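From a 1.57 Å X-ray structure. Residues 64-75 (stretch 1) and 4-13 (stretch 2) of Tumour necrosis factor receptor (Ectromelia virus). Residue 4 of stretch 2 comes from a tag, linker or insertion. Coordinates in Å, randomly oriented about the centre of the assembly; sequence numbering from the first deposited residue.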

# COMPACT_ATOMS: atom_id res chain seq x y z
N THR A 64 -8.23 4.03 6.33
CA THR A 64 -6.83 4.09 5.97
C THR A 64 -6.22 2.73 6.28
O THR A 64 -6.58 2.10 7.26
CB THR A 64 -6.06 5.23 6.70
OG1 THR A 64 -4.72 5.31 6.20
CG2 THR A 64 -6.03 4.99 8.21
N SER A 65 -5.32 2.28 5.43
CA SER A 65 -4.73 0.95 5.59
C SER A 65 -3.33 0.97 5.00
O SER A 65 -2.96 1.89 4.29
CB SER A 65 -5.60 -0.11 4.90
OG SER A 65 -5.56 -0.00 3.48
N GLY A 66 -2.52 -0.05 5.31
CA GLY A 66 -1.20 -0.07 4.71
C GLY A 66 -0.34 -1.21 5.19
O GLY A 66 -0.74 -1.97 6.08
N PHE A 67 0.83 -1.33 4.57
CA PHE A 67 1.86 -2.29 4.97
C PHE A 67 3.18 -1.53 5.05
O PHE A 67 3.39 -0.59 4.29
CB PHE A 67 2.04 -3.39 3.93
CG PHE A 67 0.77 -4.07 3.48
CD1 PHE A 67 0.47 -5.35 3.94
CD2 PHE A 67 -0.07 -3.47 2.56
CE1 PHE A 67 -0.68 -6.00 3.52
CE2 PHE A 67 -1.22 -4.10 2.12
CZ PHE A 67 -1.53 -5.38 2.61
N PHE A 68 4.08 -1.93 5.94
CA PHE A 68 5.38 -1.27 5.98
C PHE A 68 6.48 -2.23 6.40
O PHE A 68 6.22 -3.27 7.00
CB PHE A 68 5.36 -0.05 6.91
CG PHE A 68 5.01 -0.39 8.32
CD1 PHE A 68 6.01 -0.64 9.26
CD2 PHE A 68 3.69 -0.47 8.72
CE1 PHE A 68 5.68 -0.96 10.57
CE2 PHE A 68 3.35 -0.78 10.03
CZ PHE A 68 4.36 -1.04 10.96
N THR A 69 7.71 -1.86 6.07
CA THR A 69 8.86 -2.72 6.32
C THR A 69 9.65 -2.31 7.53
O THR A 69 9.54 -1.20 8.04
CB THR A 69 9.86 -2.67 5.14
OG1 THR A 69 10.46 -1.36 5.09
CG2 THR A 69 9.17 -2.96 3.84
N ASN A 70 10.48 -3.24 7.98
CA ASN A 70 11.61 -2.92 8.81
C ASN A 70 12.46 -1.90 8.06
O ASN A 70 12.54 -1.93 6.83
CB ASN A 70 12.41 -4.20 9.04
CG ASN A 70 13.74 -3.95 9.72
OD1 ASN A 70 13.81 -3.23 10.71
ND2 ASN A 70 14.79 -4.56 9.19
N ASP A 71 13.09 -0.98 8.78
CA ASP A 71 13.89 0.04 8.10
C ASP A 71 15.40 -0.06 8.35
O ASP A 71 16.11 0.93 8.20
CB ASP A 71 13.36 1.44 8.42
CG ASP A 71 13.32 1.73 9.91
OD1 ASP A 71 12.81 2.81 10.29
OD2 ASP A 71 13.80 0.89 10.71
N LYS A 72 15.88 -1.25 8.70
CA LYS A 72 17.30 -1.43 9.04
C LYS A 72 18.18 -2.02 7.93
O LYS A 72 19.40 -1.97 8.02
CB LYS A 72 17.45 -2.25 10.32
CG LYS A 72 16.71 -1.67 11.52
CD LYS A 72 17.08 -0.22 11.76
CE LYS A 72 16.07 0.47 12.68
NZ LYS A 72 16.13 1.96 12.58
N VAL A 73 17.56 -2.56 6.88
CA VAL A 73 18.33 -3.19 5.80
C VAL A 73 18.12 -2.46 4.49
O VAL A 73 16.98 -2.22 4.09
CB VAL A 73 17.93 -4.66 5.60
CG1 VAL A 73 18.83 -5.31 4.55
CG2 VAL A 73 17.97 -5.43 6.93
N HIS A 74 19.21 -2.08 3.82
CA HIS A 74 19.10 -1.38 2.54
C HIS A 74 18.86 -2.32 1.38
O HIS A 74 19.35 -3.47 1.37
CB HIS A 74 20.36 -0.54 2.27
CG HIS A 74 20.52 0.63 3.18
ND1 HIS A 74 20.10 1.90 2.84
CD2 HIS A 74 21.05 0.72 4.42
CE1 HIS A 74 20.36 2.73 3.85
NE2 HIS A 74 20.94 2.04 4.81
N GLN A 75 18.12 -1.83 0.38
CA GLN A 75 17.88 -2.58 -0.85
C GLN A 75 19.19 -2.99 -1.53
O GLN A 75 20.11 -2.17 -1.70
CB GLN A 75 17.03 -1.73 -1.81
CG GLN A 75 16.80 -2.35 -3.19
CD GLN A 75 15.94 -3.61 -3.14
OE1 GLN A 75 15.02 -3.73 -2.32
NE2 GLN A 75 16.22 -4.54 -4.04
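Stretch 2 4-13: GSFNSIDVEI

How does the backbone of stretch 2 run along stretch 1? Residues 8-13 form an extended strand that lies antiparallel to strand 64-69, with 162° between their N-to-C directions and 4.4 Å between the axes at closest approach. The register pairs Ser65 with Ile13, Gly66 with Glu12, Phe67 with Val11 and Phe68 with Asp10; the CA atoms of Gly66 and Glu12 come within 4.2 Å, those of Phe67 and Val11 within 5.1 Å. Before the strand, residues 5-7 continue as a loop beside the loop that follows Thr69. There the CA of Asn7 lies 4.0 Å from the CA of His74.

Which hydrogen bonds hold the two strands in register? Phe67 and Val11 exchange a reciprocal pair, Val11 N to Phe67 O at 2.8 Å and Phe67 N to Val11 O at 2.9 Å. At the next hydrogen-bonded pair, Ile13 N donates to Ser65 O at 2.8 Å, while the return bond from Ser65 N to Ile13 O, 2.9 Å long, is weak because its angle is only 124°. The Ser65 hydroxyl reinforces that side, OG donating to Ile13 O at 2.8 Å. Beyond Asp10 a side chain enters the ladder: Thr69 N reaches Ile9 O at 3.1 Å, but Ile9 N donates to Thr69 OG1 at 3.0 Å. That hydroxyl in turn donates to Asn70 O at 2.8 Å, so it both accepts and gives.

What ties the loops together once the ladder ends? Gln75 N donates to Phe6 O at 2.8 Å along a nearly straight path, and Ser5 OG donates to Gln75 O at 2.7 Å. The His74 ring adds a short bond from ND1 to Ser5 O, 2.6 Å, with Ser5 O at the ring edge, while Asn7 lies over one face. Two waters bridge the stretches, one in the loops and one at the strand ends: the first accepts from Asn7 ND2 at 2.9 Å and donates weakly to Lys72 O at 3.0 Å, and the second donates to Thr69 O at 2.7 Å while hydrogen-bonding Ser8 OG at 2.6 Å.

How do the side chains pack around this framework? Ser65, Phe67, Val11 and Ile13 share one face of the sheet. There Phe67 CE2 meets Ile13 CD1 at 3.9 Å, the methyl lying at the ring edge, and Phe67 CD2 approaches Val11 CG1 at 4.3 Å. Phe68, Asp10 and Glu12 point to the other face, where there is no room for a side chain at Gly66: its CA is already 2.9 Å from Val11 O, and an ideal CB would clash with that oxygen at 2.4 Å. In the loops, two rings receive CH-pi contacts over a face. Asn7 CB sits 3.8 Å from the centroid of the His74 ring, and Gln75 CB sits 3.7 Å from the centroid of the Phe6 ring. Altogether the two stretches bury 877 Å² between them.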

# COMPACT_ATOMS: atom_id res chain seq x y z
N GLY A 4 23.31 5.90 -1.91
CA GLY A 4 22.68 4.93 -1.03
C GLY A 4 21.32 4.48 -1.54
O GLY A 4 20.70 5.16 -2.34
N SER A 5 20.86 3.33 -1.06
CA SER A 5 19.60 2.76 -1.53
C SER A 5 18.55 2.84 -0.44
O SER A 5 18.87 2.93 0.75
CB SER A 5 19.80 1.32 -2.01
OG SER A 5 20.19 0.46 -0.94
N PHE A 6 17.28 2.79 -0.82
CA PHE A 6 16.21 2.82 0.18
C PHE A 6 16.33 1.65 1.15
O PHE A 6 16.77 0.56 0.77
CB PHE A 6 14.82 2.89 -0.47
CG PHE A 6 14.45 1.67 -1.30
CD1 PHE A 6 13.87 0.56 -0.70
CD2 PHE A 6 14.64 1.67 -2.67
CE1 PHE A 6 13.50 -0.55 -1.46
CE2 PHE A 6 14.28 0.56 -3.43
CZ PHE A 6 13.70 -0.55 -2.82
N ASN A 7 15.97 1.88 2.41
CA ASN A 7 15.90 0.81 3.40
C ASN A 7 14.51 0.70 4.01
O ASN A 7 14.31 -0.02 4.97
CB ASN A 7 16.96 0.99 4.51
CG ASN A 7 16.91 2.35 5.17
OD1 ASN A 7 16.10 3.19 4.81
ND2 ASN A 7 17.78 2.58 6.15
N SER A 8 13.56 1.45 3.44
CA SER A 8 12.21 1.51 4.00
C SER A 8 11.19 1.55 2.87
O SER A 8 11.35 2.31 1.92
CB SER A 8 12.07 2.79 4.82
OG SER A 8 10.73 2.98 5.26
N ILE A 9 10.15 0.72 2.97
CA ILE A 9 9.03 0.79 2.04
C ILE A 9 7.75 0.93 2.84
O ILE A 9 7.51 0.19 3.80
CB ILE A 9 8.90 -0.46 1.12
CG1 ILE A 9 10.24 -0.85 0.51
CG2 ILE A 9 7.90 -0.17 -0.01
CD1 ILE A 9 10.17 -2.12 -0.35
N ASP A 10 6.92 1.89 2.42
CA ASP A 10 5.66 2.20 3.05
C ASP A 10 4.61 2.09 1.95
O ASP A 10 4.79 2.65 0.87
CB ASP A 10 5.73 3.63 3.62
CG ASP A 10 4.37 4.27 3.82
OD1 ASP A 10 3.77 4.06 4.89
OD2 ASP A 10 3.92 5.00 2.90
N VAL A 11 3.56 1.32 2.20
CA VAL A 11 2.46 1.21 1.27
C VAL A 11 1.20 1.63 2.01
O VAL A 11 0.91 1.11 3.08
CB VAL A 11 2.31 -0.24 0.74
CG1 VAL A 11 1.11 -0.35 -0.19
CG2 VAL A 11 3.58 -0.67 0.01
N GLU A 12 0.48 2.60 1.46
CA GLU A 12 -0.75 3.10 2.06
C GLU A 12 -1.89 2.97 1.07
O GLU A 12 -1.73 3.28 -0.11
CB GLU A 12 -0.63 4.58 2.42
CG GLU A 12 0.48 4.90 3.38
CD GLU A 12 0.86 6.38 3.33
OE1 GLU A 12 -0.01 7.23 3.62
OE2 GLU A 12 2.02 6.67 2.99
N ILE A 13 -3.03 2.52 1.57
CA ILE A 13 -4.23 2.42 0.75
C ILE A 13 -5.40 3.08 1.48
O ILE A 13 -5.81 2.61 2.55
CB ILE A 13 -4.58 0.94 0.42
CG1 ILE A 13 -3.36 0.17 -0.11
CG2 ILE A 13 -5.71 0.87 -0.59
CD1 ILE A 13 -2.54 -0.59 0.96
O HOH W 1 19.77 1.02 7.58
O HOH W 2 9.92 1.38 7.18